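Local coordinates for protein flagellar assembly factor FliW (Geobacillus thermodenitrificans, PDB 5DMD) that probably binds the translational regulator CsrA and keeps it from repressing its target mRNAs, flagellin's among them, and probably also binds flagellin during flagellum assembly, at residues L79-I84 against L121-I126; V90-I95 against P112-V117; V20-G25 against K33-L38; N108-I113 against Y132-R137; F45-S50 against G57-E62. The protein carries 1 engineered substitution. All blocks are in the same frame, centred on the assembly; numbering follows the deposited sequence.

Contact 1 of 5, residues L79-I84 against L121-I126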
# COMPACT_ATOMS: atom_id res chain seq x y z
N LEU A 79 2.43 -5.89 -15.19
CA LEU A 79 2.45 -7.34 -15.06
C LEU A 79 3.84 -7.90 -15.35
O LEU A 79 4.32 -8.79 -14.64
CB LEU A 79 1.40 -7.97 -15.97
CG LEU A 79 -0.07 -7.63 -15.65
CD1 LEU A 79 -0.98 -8.02 -16.80
CD2 LEU A 79 -0.51 -8.31 -14.37
N GLU A 80 4.49 -7.38 -16.38
CA GLU A 80 5.85 -7.82 -16.70
C GLU A 80 6.84 -7.42 -15.61
O GLU A 80 7.63 -8.25 -15.15
CB GLU A 80 6.26 -7.26 -18.07
CG GLU A 80 7.58 -7.80 -18.58
CD GLU A 80 7.96 -7.19 -19.91
OE1 GLU A 80 7.06 -7.08 -20.78
OE2 GLU A 80 9.14 -6.82 -20.10
N GLN A 81 6.80 -6.16 -15.17
CA GLN A 81 7.76 -5.68 -14.18
C GLN A 81 7.69 -6.49 -12.90
O GLN A 81 8.72 -6.75 -12.25
CB GLN A 81 7.50 -4.21 -13.86
CG GLN A 81 8.00 -3.24 -14.91
CD GLN A 81 7.41 -1.85 -14.74
OE1 GLN A 81 6.31 -1.68 -14.21
NE2 GLN A 81 8.15 -0.84 -15.19
N LEU A 82 6.49 -6.88 -12.49
CA LEU A 82 6.29 -7.61 -11.25
C LEU A 82 6.21 -9.11 -11.45
O LEU A 82 5.96 -9.84 -10.48
CB LEU A 82 5.01 -7.12 -10.58
CG LEU A 82 5.04 -5.68 -10.13
CD1 LEU A 82 3.75 -5.33 -9.47
CD2 LEU A 82 6.20 -5.41 -9.16
N GLN A 83 6.42 -9.59 -12.68
CA GLN A 83 6.42 -11.03 -13.00
C GLN A 83 5.13 -11.72 -12.56
O GLN A 83 5.14 -12.82 -12.00
CB GLN A 83 7.66 -11.73 -12.45
CG GLN A 83 8.96 -11.07 -12.91
CD GLN A 83 10.18 -11.94 -12.69
OE1 GLN A 83 10.25 -12.70 -11.73
NE2 GLN A 83 11.16 -11.82 -13.58
N ILE A 84 3.99 -11.08 -12.83
CA ILE A 84 2.69 -11.58 -12.41
C ILE A 84 2.12 -12.47 -13.50
O ILE A 84 1.97 -12.04 -14.65
CB ILE A 84 1.73 -10.42 -12.09
CG1 ILE A 84 2.20 -9.66 -10.84
CG2 ILE A 84 0.31 -10.93 -11.89
CD1 ILE A 84 1.61 -8.27 -10.72
N LEU A 121 8.53 -8.37 -5.03
CA LEU A 121 8.60 -7.21 -5.90
C LEU A 121 7.34 -6.36 -5.76
O LEU A 121 6.23 -6.89 -5.74
CB LEU A 121 8.69 -7.65 -7.36
CG LEU A 121 9.89 -8.51 -7.77
CD1 LEU A 121 9.67 -9.08 -9.17
CD2 LEU A 121 11.18 -7.69 -7.72
N GLY A 122 7.51 -5.04 -5.70
CA GLY A 122 6.39 -4.14 -5.49
C GLY A 122 6.41 -2.95 -6.43
O GLY A 122 7.45 -2.56 -6.96
N LYS A 123 5.22 -2.38 -6.63
CA LYS A 123 5.06 -1.16 -7.41
C LYS A 123 3.84 -0.42 -6.89
O LYS A 123 2.85 -1.06 -6.52
CB LYS A 123 4.86 -1.49 -8.90
CG LYS A 123 4.68 -0.27 -9.82
CD LYS A 123 4.60 -0.69 -11.28
CE LYS A 123 4.44 0.53 -12.18
NZ LYS A 123 4.27 0.14 -13.62
N GLN A 124 3.90 0.91 -6.86
CA GLN A 124 2.69 1.70 -6.72
C GLN A 124 2.21 2.08 -8.11
O GLN A 124 2.91 2.81 -8.83
CB GLN A 124 2.88 2.95 -5.86
CG GLN A 124 1.57 3.74 -5.74
CD GLN A 124 1.57 4.79 -4.66
OE1 GLN A 124 2.60 5.41 -4.37
NE2 GLN A 124 0.41 5.00 -4.04
N VAL A 125 1.04 1.59 -8.49
CA VAL A 125 0.50 1.74 -9.84
C VAL A 125 -0.51 2.87 -9.81
O VAL A 125 -1.40 2.88 -8.95
CB VAL A 125 -0.17 0.43 -10.29
CG1 VAL A 125 -0.82 0.60 -11.67
CG2 VAL A 125 0.81 -0.73 -10.26
N ILE A 126 -0.39 3.82 -10.74
CA ILE A 126 -1.34 4.91 -10.86
C ILE A 126 -2.28 4.55 -12.01
O ILE A 126 -1.86 4.51 -13.18
CB ILE A 126 -0.65 6.25 -11.11
CG1 ILE A 126 0.31 6.57 -9.97
CG2 ILE A 126 -1.67 7.37 -11.18
CD1 ILE A 126 1.14 7.82 -10.19
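Apolar packing at this contact is carried by Leu82, beside the Schellman motif that ends the short helix 76-81, and it lies against strand 121-124. Its CG is anti to the carbonyl carbon, and both methyls reach the strand: CD2 rests on the backbone of Leu121 and Gly122 and meets Leu121 CB at 3.8 Å, while CD1 touches Lys123 CB at 4.0 Å. Gly122 offers bare main chain here, its carbonyl carbon 3.7 Å from Leu82 CD2. The polar part is a single hydrogen bond, Lys123 NZ to Gln81 OE1 at 2.8 Å, made in the plane of the side-chain carbonyl. All four torsions of Lys123 are near 180°, so the fully extended chain crosses Leu82 at about a right angle and delivers its ammonium to the Gln81 amide. In the Schellman motif Gln83 has positive phi (55°), with Ile84 N bonded to Leu79 O and Gln83 N to Glu80 O. An alanine at Lys123 would probably leave the last helical turn less firmly tied to the strand, since both ammonium bonds go with the chain. Two neutral oxygens, Gln81 OE1 and Thr78 OG1, grip the ammonium, so dipoles probably meet its charge beside the apolar leucine patch.

Contact 2 of 5, residues V90-I95 against P112-V117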
# COMPACT_ATOMS: atom_id res chain seq x y z
N VAL A 90 -0.50 -12.12 -6.38
CA VAL A 90 -0.57 -10.69 -6.08
C VAL A 90 -1.21 -10.46 -4.72
O VAL A 90 -2.23 -11.07 -4.39
CB VAL A 90 -1.39 -9.97 -7.17
CG1 VAL A 90 -1.59 -8.51 -6.82
CG2 VAL A 90 -0.69 -10.11 -8.51
N ALA A 91 -0.62 -9.55 -3.95
CA ALA A 91 -1.31 -8.91 -2.84
C ALA A 91 -1.52 -7.44 -3.17
O ALA A 91 -0.60 -6.78 -3.68
CB ALA A 91 -0.48 -9.01 -1.56
N LEU A 92 -2.72 -6.94 -2.92
CA LEU A 92 -3.09 -5.57 -3.21
C LEU A 92 -3.35 -4.81 -1.92
O LEU A 92 -3.94 -5.35 -0.97
CB LEU A 92 -4.38 -5.51 -4.04
CG LEU A 92 -4.40 -5.94 -5.51
CD1 LEU A 92 -5.81 -5.77 -6.06
CD2 LEU A 92 -3.38 -5.17 -6.34
N TYR A 93 -2.94 -3.55 -1.89
CA TYR A 93 -3.16 -2.67 -0.75
C TYR A 93 -3.48 -1.29 -1.29
O TYR A 93 -3.07 -0.94 -2.39
CB TYR A 93 -1.91 -2.54 0.14
CG TYR A 93 -1.42 -3.88 0.66
CD1 TYR A 93 -1.99 -4.46 1.78
CD2 TYR A 93 -0.39 -4.56 0.03
CE1 TYR A 93 -1.56 -5.68 2.25
CE2 TYR A 93 0.05 -5.79 0.49
CZ TYR A 93 -0.54 -6.34 1.60
OH TYR A 93 -0.09 -7.57 2.06
N VAL A 94 -4.21 -0.51 -0.49
CA VAL A 94 -4.36 0.91 -0.77
C VAL A 94 -3.90 1.71 0.45
O VAL A 94 -4.01 1.25 1.59
CB VAL A 94 -5.78 1.32 -1.20
CG1 VAL A 94 -6.09 0.76 -2.60
CG2 VAL A 94 -6.81 0.85 -0.17
N ILE A 95 -3.41 2.91 0.20
CA ILE A 95 -2.86 3.75 1.25
C ILE A 95 -3.94 4.66 1.82
O ILE A 95 -4.69 5.29 1.08
CB ILE A 95 -1.66 4.56 0.74
CG1 ILE A 95 -0.57 3.59 0.29
CG2 ILE A 95 -1.11 5.51 1.81
CD1 ILE A 95 0.61 4.26 -0.35
N PRO A 112 -3.11 1.97 -6.12
CA PRO A 112 -2.84 0.84 -5.23
C PRO A 112 -1.37 0.42 -5.22
O PRO A 112 -0.62 0.62 -6.19
CB PRO A 112 -3.71 -0.29 -5.81
CG PRO A 112 -3.78 0.03 -7.25
CD PRO A 112 -3.85 1.54 -7.33
N ILE A 113 -0.98 -0.16 -4.09
CA ILE A 113 0.29 -0.88 -3.95
C ILE A 113 0.07 -2.32 -4.39
O ILE A 113 -0.81 -3.01 -3.86
CB ILE A 113 0.78 -0.83 -2.49
CG1 ILE A 113 1.04 0.62 -2.03
CG2 ILE A 113 2.03 -1.70 -2.31
CD1 ILE A 113 2.25 1.26 -2.67
N VAL A 114 0.89 -2.79 -5.32
CA VAL A 114 0.75 -4.12 -5.92
C VAL A 114 2.04 -4.87 -5.66
O VAL A 114 3.11 -4.40 -6.03
CB VAL A 114 0.50 -4.01 -7.43
CG1 VAL A 114 0.35 -5.40 -8.04
CG2 VAL A 114 -0.72 -3.13 -7.71
N ILE A 115 1.93 -6.05 -5.04
CA ILE A 115 3.11 -6.82 -4.66
C ILE A 115 2.99 -8.24 -5.20
O ILE A 115 1.97 -8.91 -4.98
CB ILE A 115 3.29 -6.84 -3.13
CG1 ILE A 115 3.60 -5.42 -2.64
CG2 ILE A 115 4.39 -7.82 -2.72
CD1 ILE A 115 3.65 -5.27 -1.13
N ASN A 116 4.03 -8.70 -5.90
CA ASN A 116 4.20 -10.12 -6.15
C ASN A 116 4.85 -10.69 -4.90
O ASN A 116 6.03 -10.47 -4.64
CB ASN A 116 5.06 -10.38 -7.39
CG ASN A 116 5.19 -11.87 -7.70
OD1 ASN A 116 5.21 -12.71 -6.80
ND2 ASN A 116 5.30 -12.21 -8.98
N VAL A 117 4.05 -11.42 -4.11
CA VAL A 117 4.49 -11.80 -2.76
C VAL A 117 5.71 -12.71 -2.82
O VAL A 117 6.71 -12.46 -2.15
CB VAL A 117 3.33 -12.45 -1.98
CG1 VAL A 117 3.78 -12.79 -0.58
CG2 VAL A 117 2.14 -11.51 -1.93
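Two apolar layers, one on each face of an antiparallel ladder, make up this contact. On one face Leu92 and Val114 lie side by side, with Leu92 CD2 3.6 Å from Val114 CG2, and Val90 CG1 packs on the other methyl, Val114 CG1. On the opposite face the Tyr93 ring slants across Ile115, its CE2 4.0 Å from Ile115 CD1, and Ile95 CD1 crosses obliquely over Ile113 CG1. At the end of the ladder Ala91 CB is met by Val117 CG2 at 3.6 Å. Between the layers run four backbone hydrogen bonds, in the hydrogen-bonded pairs Ala91-Ile115 and Tyr93-Ile113. The straightest is Ala91 N to Ile115 O (2.9 Å, 165°); in the shortest, Ile113 N to Tyr93 O, the donor stands above the carbonyl plane. At the polar edge, Asn116 gives ND2 to Leu82 O and takes Lys119 N on OD1. The strands form a beta hairpin, flanked by strand 57-61 beside 90-97 and by strand 121-124 beside 106-116, while Leu37 of strand 34-39 packs on Tyr93 and Ile115.

Contact 3 of 5, residues V20-G25 against K33-L38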
# COMPACT_ATOMS: atom_id res chain seq x y z
N VAL A 20 10.67 -6.21 0.55
CA VAL A 20 10.04 -6.11 -0.76
C VAL A 20 10.77 -5.02 -1.53
O VAL A 20 10.86 -3.87 -1.07
CB VAL A 20 8.55 -5.78 -0.65
CG1 VAL A 20 7.92 -5.70 -2.05
CG2 VAL A 20 7.83 -6.81 0.20
N ARG A 21 11.30 -5.38 -2.70
CA ARG A 21 12.00 -4.43 -3.55
C ARG A 21 11.02 -3.73 -4.47
O ARG A 21 10.23 -4.39 -5.16
CB ARG A 21 13.09 -5.11 -4.38
CG ARG A 21 13.82 -4.13 -5.28
CD ARG A 21 14.96 -4.76 -6.07
NE ARG A 21 15.78 -3.74 -6.72
CZ ARG A 21 16.60 -2.91 -6.08
NH1 ARG A 21 16.80 -3.00 -4.78
NH2 ARG A 21 17.24 -1.98 -6.78
N PHE A 22 11.06 -2.40 -4.48
CA PHE A 22 10.32 -1.55 -5.40
C PHE A 22 11.36 -1.00 -6.37
O PHE A 22 12.04 -0.02 -6.07
CB PHE A 22 9.64 -0.43 -4.61
CG PHE A 22 8.37 -0.86 -3.91
CD1 PHE A 22 8.40 -1.72 -2.83
CD2 PHE A 22 7.15 -0.34 -4.32
CE1 PHE A 22 7.23 -2.08 -2.20
CE2 PHE A 22 5.97 -0.69 -3.68
CZ PHE A 22 6.01 -1.56 -2.62
N GLU A 23 11.48 -1.62 -7.55
CA GLU A 23 12.59 -1.29 -8.43
C GLU A 23 12.52 0.15 -8.95
O GLU A 23 13.56 0.75 -9.25
CB GLU A 23 12.67 -2.30 -9.57
CG GLU A 23 13.07 -3.69 -9.10
CD GLU A 23 13.00 -4.74 -10.19
OE1 GLU A 23 12.46 -4.45 -11.27
OE2 GLU A 23 13.48 -5.87 -9.95
N GLN A 24 11.33 0.72 -9.05
CA GLN A 24 11.17 2.11 -9.45
C GLN A 24 10.96 3.03 -8.26
O GLN A 24 10.55 4.19 -8.46
CB GLN A 24 10.00 2.27 -10.42
CG GLN A 24 10.19 1.59 -11.76
CD GLN A 24 9.05 1.85 -12.72
OE1 GLN A 24 7.89 1.89 -12.32
NE2 GLN A 24 9.38 2.04 -13.99
N GLY A 25 11.22 2.56 -7.05
CA GLY A 25 10.84 3.35 -5.90
C GLY A 25 9.33 3.48 -5.83
O GLY A 25 8.58 2.63 -6.33
N LYS A 33 13.68 2.13 -2.53
CA LYS A 33 13.51 0.88 -3.25
C LYS A 33 13.36 -0.33 -2.35
O LYS A 33 13.20 -1.45 -2.86
CB LYS A 33 14.65 0.67 -4.25
CG LYS A 33 14.73 1.78 -5.31
CD LYS A 33 15.66 1.37 -6.44
CE LYS A 33 15.98 2.55 -7.35
NZ LYS A 33 14.77 3.13 -8.00
N GLN A 34 13.41 -0.17 -1.02
CA GLN A 34 13.36 -1.29 -0.09
C GLN A 34 12.35 -0.97 1.01
O GLN A 34 12.51 0.03 1.72
CB GLN A 34 14.73 -1.55 0.52
CG GLN A 34 15.71 -2.17 -0.44
CD GLN A 34 17.14 -2.02 0.04
OE1 GLN A 34 17.85 -3.01 0.20
NE2 GLN A 34 17.56 -0.79 0.27
N PHE A 35 11.34 -1.82 1.14
CA PHE A 35 10.31 -1.66 2.16
C PHE A 35 10.06 -2.98 2.86
O PHE A 35 10.28 -4.07 2.32
CB PHE A 35 8.99 -1.20 1.54
CG PHE A 35 8.99 0.23 1.09
CD1 PHE A 35 9.45 0.58 -0.17
CD2 PHE A 35 8.52 1.22 1.94
CE1 PHE A 35 9.45 1.92 -0.57
CE2 PHE A 35 8.52 2.55 1.55
CZ PHE A 35 8.98 2.90 0.29
N VAL A 36 9.57 -2.89 4.08
CA VAL A 36 9.05 -4.04 4.80
C VAL A 36 7.61 -3.74 5.17
O VAL A 36 7.23 -2.58 5.35
CB VAL A 36 9.91 -4.40 6.04
CG1 VAL A 36 10.01 -3.22 7.00
CG2 VAL A 36 9.37 -5.63 6.76
N LEU A 37 6.79 -4.79 5.23
CA LEU A 37 5.38 -4.67 5.60
C LEU A 37 5.23 -5.12 7.04
O LEU A 37 5.53 -6.27 7.37
CB LEU A 37 4.51 -5.52 4.68
CG LEU A 37 4.13 -4.96 3.30
CD1 LEU A 37 5.35 -4.61 2.45
CD2 LEU A 37 3.25 -5.96 2.56
N LEU A 38 4.75 -4.22 7.90
CA LEU A 38 4.68 -4.46 9.33
C LEU A 38 3.24 -4.34 9.80
O LEU A 38 2.65 -3.26 9.72
CB LEU A 38 5.56 -3.48 10.10
CG LEU A 38 7.02 -3.35 9.66
CD1 LEU A 38 7.68 -2.18 10.37
CD2 LEU A 38 7.75 -4.66 10.00
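The packed side of this antiparallel pairing is aromatic. Phe35 turns its ring edge toward the face of Phe22, a T-shaped pair with centroids 5.2 Å apart and planes at 65°, and Val20 CG2 extends the layer to Leu37 CD1. Ile113 on Phe22 and Leu48 on Phe35 continue it into the rest of the sheet. The backbone is closely paired here: Val20 and Phe35 form a hydrogen-bonded pair, its bond from Val20 N to Phe35 O being 2.8 Å long and nearly along the C=O axis, and Phe22 N reaches Lys33 O from above the carbonyl plane. The other side is looser and faces solvent. Arg21, extended from CG to NE, runs alongside Lys33, with NH2 3.7 Å from Lys33 CD. Beyond it the chain makes a type I turn from Phe22 to Gly25. Lys33 bends at its last torsion (chi4 -61°) to place NZ 2.9 Å from Glu23 O, and NZ also bonds Leu30 O. A leucine at Lys33 would probably loosen the turn, because no ammonium would remain to join these two carbonyls. The ammonium is thus held by main-chain oxygens, and with Arg21 NH2 5.8 Å from Lys33 NZ, mild repulsion between like charges is likely.

Contact 4 of 5, residues N108-I113 against Y132-R137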
# COMPACT_ATOMS: atom_id res chain seq x y z
N ASN A 108 -6.85 6.08 -1.11
CA ASN A 108 -6.56 6.41 -2.51
C ASN A 108 -6.73 5.15 -3.34
O ASN A 108 -5.81 4.33 -3.44
CB ASN A 108 -5.17 7.03 -2.67
CG ASN A 108 -4.91 7.51 -4.09
OD1 ASN A 108 -5.52 7.04 -5.04
ND2 ASN A 108 -4.01 8.48 -4.23
N LEU A 109 -7.91 4.99 -3.94
CA LEU A 109 -8.18 3.83 -4.79
C LEU A 109 -7.58 3.97 -6.19
O LEU A 109 -7.50 2.97 -6.91
CB LEU A 109 -9.70 3.59 -4.87
CG LEU A 109 -10.39 3.37 -3.52
CD1 LEU A 109 -11.84 3.00 -3.75
CD2 LEU A 109 -9.67 2.31 -2.70
N GLN A 110 -7.14 5.17 -6.57
CA GLN A 110 -6.51 5.35 -7.87
C GLN A 110 -5.10 4.77 -7.94
O GLN A 110 -4.63 4.46 -9.03
CB GLN A 110 -6.45 6.84 -8.24
CG GLN A 110 -6.08 7.10 -9.69
CD GLN A 110 -5.67 8.55 -9.95
OE1 GLN A 110 -5.92 9.43 -9.14
NE2 GLN A 110 -5.06 8.79 -11.10
N ALA A 111 -4.42 4.62 -6.80
CA ALA A 111 -2.98 4.32 -6.79
C ALA A 111 -2.67 3.18 -5.82
O ALA A 111 -1.97 3.38 -4.82
CB ALA A 111 -2.16 5.56 -6.48
N PRO A 112 -3.11 1.97 -6.12
CA PRO A 112 -2.84 0.84 -5.23
C PRO A 112 -1.37 0.42 -5.22
O PRO A 112 -0.62 0.62 -6.19
CB PRO A 112 -3.71 -0.29 -5.81
CG PRO A 112 -3.78 0.03 -7.25
CD PRO A 112 -3.85 1.54 -7.33
N ILE A 113 -0.98 -0.16 -4.09
CA ILE A 113 0.29 -0.88 -3.95
C ILE A 113 0.07 -2.32 -4.39
O ILE A 113 -0.81 -3.01 -3.86
CB ILE A 113 0.78 -0.83 -2.49
CG1 ILE A 113 1.04 0.62 -2.03
CG2 ILE A 113 2.03 -1.70 -2.31
CD1 ILE A 113 2.25 1.26 -2.67
N TYR A 132 -11.87 5.59 -10.27
CA TYR A 132 -11.40 5.68 -8.90
C TYR A 132 -10.66 6.99 -8.67
O TYR A 132 -9.99 7.52 -9.57
CB TYR A 132 -10.49 4.50 -8.58
CG TYR A 132 -11.20 3.17 -8.62
CD1 TYR A 132 -12.32 2.93 -7.83
CD2 TYR A 132 -10.76 2.16 -9.46
CE1 TYR A 132 -12.97 1.72 -7.87
CE2 TYR A 132 -11.41 0.94 -9.51
CZ TYR A 132 -12.51 0.72 -8.71
OH TYR A 132 -13.16 -0.49 -8.75
N LYS A 133 -10.79 7.52 -7.46
CA LYS A 133 -10.26 8.82 -7.08
C LYS A 133 -9.24 8.67 -5.95
O LYS A 133 -8.99 7.59 -5.43
CB LYS A 133 -11.38 9.79 -6.69
CG LYS A 133 -12.64 9.65 -7.52
CD LYS A 133 -12.41 10.23 -8.91
CE LYS A 133 -13.72 10.55 -9.63
NZ LYS A 133 -13.77 11.98 -10.02
N THR A 134 -8.63 9.80 -5.59
CA THR A 134 -7.60 9.82 -4.57
C THR A 134 -8.15 9.79 -3.15
O THR A 134 -7.39 9.57 -2.20
CB THR A 134 -6.69 11.04 -4.77
OG1 THR A 134 -7.41 12.22 -4.43
CG2 THR A 134 -6.25 11.12 -6.22
N LYS A 135 -9.45 10.02 -2.97
CA LYS A 135 -10.05 10.03 -1.65
C LYS A 135 -11.41 9.34 -1.74
O LYS A 135 -12.33 9.86 -2.39
CB LYS A 135 -10.19 11.45 -1.12
CG LYS A 135 -8.93 11.96 -0.42
CD LYS A 135 -8.57 13.37 -0.86
CE LYS A 135 -9.37 14.41 -0.11
NZ LYS A 135 -8.76 15.77 -0.22
N HIS A 136 -11.51 8.17 -1.13
CA HIS A 136 -12.78 7.48 -0.93
C HIS A 136 -12.91 7.22 0.57
O HIS A 136 -12.04 6.57 1.16
CB HIS A 136 -12.80 6.14 -1.66
CG HIS A 136 -12.85 6.24 -3.16
ND1 HIS A 136 -13.97 5.92 -3.90
CD2 HIS A 136 -11.89 6.58 -4.06
CE1 HIS A 136 -13.71 6.08 -5.18
NE2 HIS A 136 -12.45 6.48 -5.31
N ARG A 137 -14.00 7.71 1.18
CA ARG A 137 -14.25 7.43 2.59
C ARG A 137 -14.37 5.93 2.85
O ARG A 137 -15.05 5.20 2.12
CB ARG A 137 -15.55 8.10 3.06
CG ARG A 137 -15.46 9.59 3.32
CD ARG A 137 -16.81 10.17 3.78
NE ARG A 137 -17.31 9.52 4.99
CZ ARG A 137 -17.02 9.91 6.22
NH1 ARG A 137 -16.20 10.93 6.45
NH2 ARG A 137 -17.54 9.26 7.26
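At the break in strand 106-116 of the curled antiparallel sheet, an Asx-turn-like bend at Asn108 meets the loop that leads into the short strand 136-137. Asn108 comes first. Its CG is anti to the backbone N (chi1 -174°), and the amide lies alongside Thr134, ND2 packing 3.7 Å from Thr134 CB. The same amide turns back on its own chain: OD1 accepts the amides two and three residues on, Gln110 N at 2.9 Å and then Ala111 N, both bonds being weak. Leu109 follows and carries the apolar part. Its CB packs on Tyr132 CB at 3.9 Å, and its backbone N makes a weak bond to Lys133 O, while Leu109 O is bonded to the hydroxyl of Tyr70. Gln110 N shares the Lys133 carbonyl, approaching from well above its plane at 3.3 Å, so that one oxygen receives two successive amides. The extended Gln110 side chain lies beside Thr134, with OE1 3.4 Å from Thr134 CG2. The Tyr132 hydroxyl is hydrogen-bonded to Glu71 N, outside the two segments. His136 is fixed from within its own segment, since Lys133 N donates to NE2 at 2.9 Å, close to the ring plane; this bond makes NE2 an acceptor and is consistent with a neutral imidazole. Over one face of that His136 ring sits Leu109 CD1, in a CH-pi contact 3.5 Å from the centroid and 12° off the normal.

Contact 5 of 5, residues F45-S50 against G57-E62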
# COMPACT_ATOMS: atom_id res chain seq x y z
N PHE A 45 -4.69 -3.06 9.57
CA PHE A 45 -3.74 -2.09 9.05
C PHE A 45 -2.33 -2.67 9.01
O PHE A 45 -1.89 -3.33 9.96
CB PHE A 45 -3.75 -0.81 9.89
CG PHE A 45 -5.11 -0.22 10.06
CD1 PHE A 45 -5.97 -0.11 8.99
CD2 PHE A 45 -5.55 0.19 11.31
CE1 PHE A 45 -7.23 0.42 9.14
CE2 PHE A 45 -6.81 0.72 11.47
CZ PHE A 45 -7.65 0.83 10.39
N ILE A 46 -1.64 -2.39 7.92
CA ILE A 46 -0.26 -2.80 7.69
C ILE A 46 0.53 -1.55 7.36
O ILE A 46 0.03 -0.69 6.62
CB ILE A 46 -0.16 -3.81 6.52
CG1 ILE A 46 -1.11 -5.00 6.70
CG2 ILE A 46 1.28 -4.29 6.31
CD1 ILE A 46 -2.50 -4.79 6.12
N ILE A 47 1.74 -1.43 7.89
CA ILE A 47 2.62 -0.29 7.61
C ILE A 47 3.57 -0.67 6.49
O ILE A 47 4.32 -1.65 6.61
CB ILE A 47 3.40 0.15 8.85
CG1 ILE A 47 2.45 0.45 10.01
CG2 ILE A 47 4.23 1.39 8.51
CD1 ILE A 47 1.40 1.49 9.66
N LEU A 48 3.57 0.11 5.41
CA LEU A 48 4.60 0.02 4.39
C LEU A 48 5.77 0.87 4.87
O LEU A 48 5.74 2.10 4.76
CB LEU A 48 4.05 0.51 3.05
CG LEU A 48 5.00 0.43 1.86
CD1 LEU A 48 5.32 -1.03 1.53
CD2 LEU A 48 4.41 1.17 0.67
N GLN A 49 6.81 0.22 5.40
CA GLN A 49 7.89 0.89 6.13
C GLN A 49 9.17 0.88 5.31
O GLN A 49 9.69 -0.20 4.98
CB GLN A 49 8.13 0.19 7.46
CG GLN A 49 9.32 0.73 8.25
CD GLN A 49 9.07 2.13 8.78
OE1 GLN A 49 8.13 2.37 9.53
NE2 GLN A 49 9.91 3.07 8.34
N SER A 50 9.71 2.06 5.02
CA SER A 50 11.01 2.13 4.37
C SER A 50 12.10 1.56 5.28
O SER A 50 12.14 1.85 6.48
CB SER A 50 11.36 3.59 4.05
OG SER A 50 12.72 3.68 3.67
N GLY A 57 6.66 5.80 6.48
CA GLY A 57 5.85 4.64 6.79
C GLY A 57 4.38 4.90 6.53
O GLY A 57 3.73 5.64 7.27
N PHE A 58 3.84 4.29 5.48
CA PHE A 58 2.46 4.53 5.06
C PHE A 58 1.51 3.50 5.66
O PHE A 58 1.85 2.33 5.83
CB PHE A 58 2.37 4.47 3.53
CG PHE A 58 3.31 5.41 2.83
CD1 PHE A 58 4.60 5.01 2.49
CD2 PHE A 58 2.90 6.69 2.50
CE1 PHE A 58 5.47 5.88 1.85
CE2 PHE A 58 3.77 7.57 1.85
CZ PHE A 58 5.04 7.17 1.53
N VAL A 59 0.29 3.95 5.97
CA VAL A 59 -0.74 3.08 6.52
C VAL A 59 -1.52 2.45 5.36
O VAL A 59 -2.11 3.17 4.55
CB VAL A 59 -1.69 3.85 7.45
CG1 VAL A 59 -2.75 2.90 7.98
CG2 VAL A 59 -0.91 4.50 8.58
N LEU A 60 -1.54 1.12 5.31
CA LEU A 60 -2.18 0.37 4.25
C LEU A 60 -3.34 -0.44 4.79
O LEU A 60 -3.35 -0.87 5.95
CB LEU A 60 -1.19 -0.61 3.61
CG LEU A 60 -0.25 -0.13 2.50
CD1 LEU A 60 0.43 1.18 2.81
CD2 LEU A 60 0.78 -1.22 2.25
N ILE A 61 -4.33 -0.67 3.93
CA ILE A 61 -5.35 -1.68 4.16
C ILE A 61 -5.39 -2.58 2.93
O ILE A 61 -5.03 -2.17 1.82
CB ILE A 61 -6.77 -1.11 4.40
CG1 ILE A 61 -7.21 -0.21 3.25
CG2 ILE A 61 -6.82 -0.35 5.71
CD1 ILE A 61 -8.73 0.04 3.21
N GLU A 62 -5.86 -3.79 3.13
CA GLU A 62 -6.29 -4.57 2.00
C GLU A 62 -7.62 -3.99 1.53
O GLU A 62 -8.56 -3.86 2.33
CB GLU A 62 -6.46 -6.02 2.44
CG GLU A 62 -6.94 -6.93 1.34
CD GLU A 62 -5.79 -7.60 0.65
OE1 GLU A 62 -5.65 -7.42 -0.58
OE2 GLU A 62 -4.98 -8.25 1.34
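Strands 45-50 and 57-61 run antiparallel, their short axes at 153°, and each face of the ladder has its own relief. On the face of Leu48 and Leu60, the two delta methyls of Leu60 straddle Leu48 CB, with CD1 at 3.7 Å and CD2 at 3.8 Å. Leu48 has CG anti to the backbone N (chi1 -178°), which carries its CD2 toward Phe58, 4.3 Å from Phe58 CD1. The other face is stepped. Gly57 leaves a low place in it, where the lack of a side chain lets Gln49 OE1 and Ile47 CG2 approach the backbone, the latter 4.0 Å from Gly57 CA. Ile47 CD1 reaches the other way, to Val59 CG2. At the far end Ile61 CG2 fits against the edge of the Phe45 ring, in its plane, 3.4 Å from Phe45 CD1. Four backbone bonds pair Ile46 with Leu60 and Leu48 with Phe58, the shortest being Leu60 N to Ile46 O at 2.7 Å, nearly along the C=O axis. The Gln49 amide is held by Lys7 N at OE1, and by Ser50 O and Pro54 O at NE2. The arrangement is a beta hairpin, with strands 34-39 and 90-97 on its two flanks in the curled antiparallel sheet of FliW.

In the fold
All five contacts are tied to one curled antiparallel sheet. Contacts 3 and 5 join directly, Leu38 O accepting Ile47 N at 2.7 Å, and contact 5 passes on to contact 2 through Val94 N and Ile61 O at 3.0 Å. Contact 2 shares Pro112 and Ile113 with contact 4, and contact 1 joins contact 2 through Asn116 N and Leu121 O, 2.9 Å apart. The curl brings contact 3 back to contact 1, with Gly122 N 2.8 Å from Arg21 O. Ile113 lies at the inner meeting point, touching Phe22 of contact 3 and Leu48 of contact 5. Contacts 3 and 4 are farthest apart, about 20 Å between centres, on opposite sides of the chain's centre.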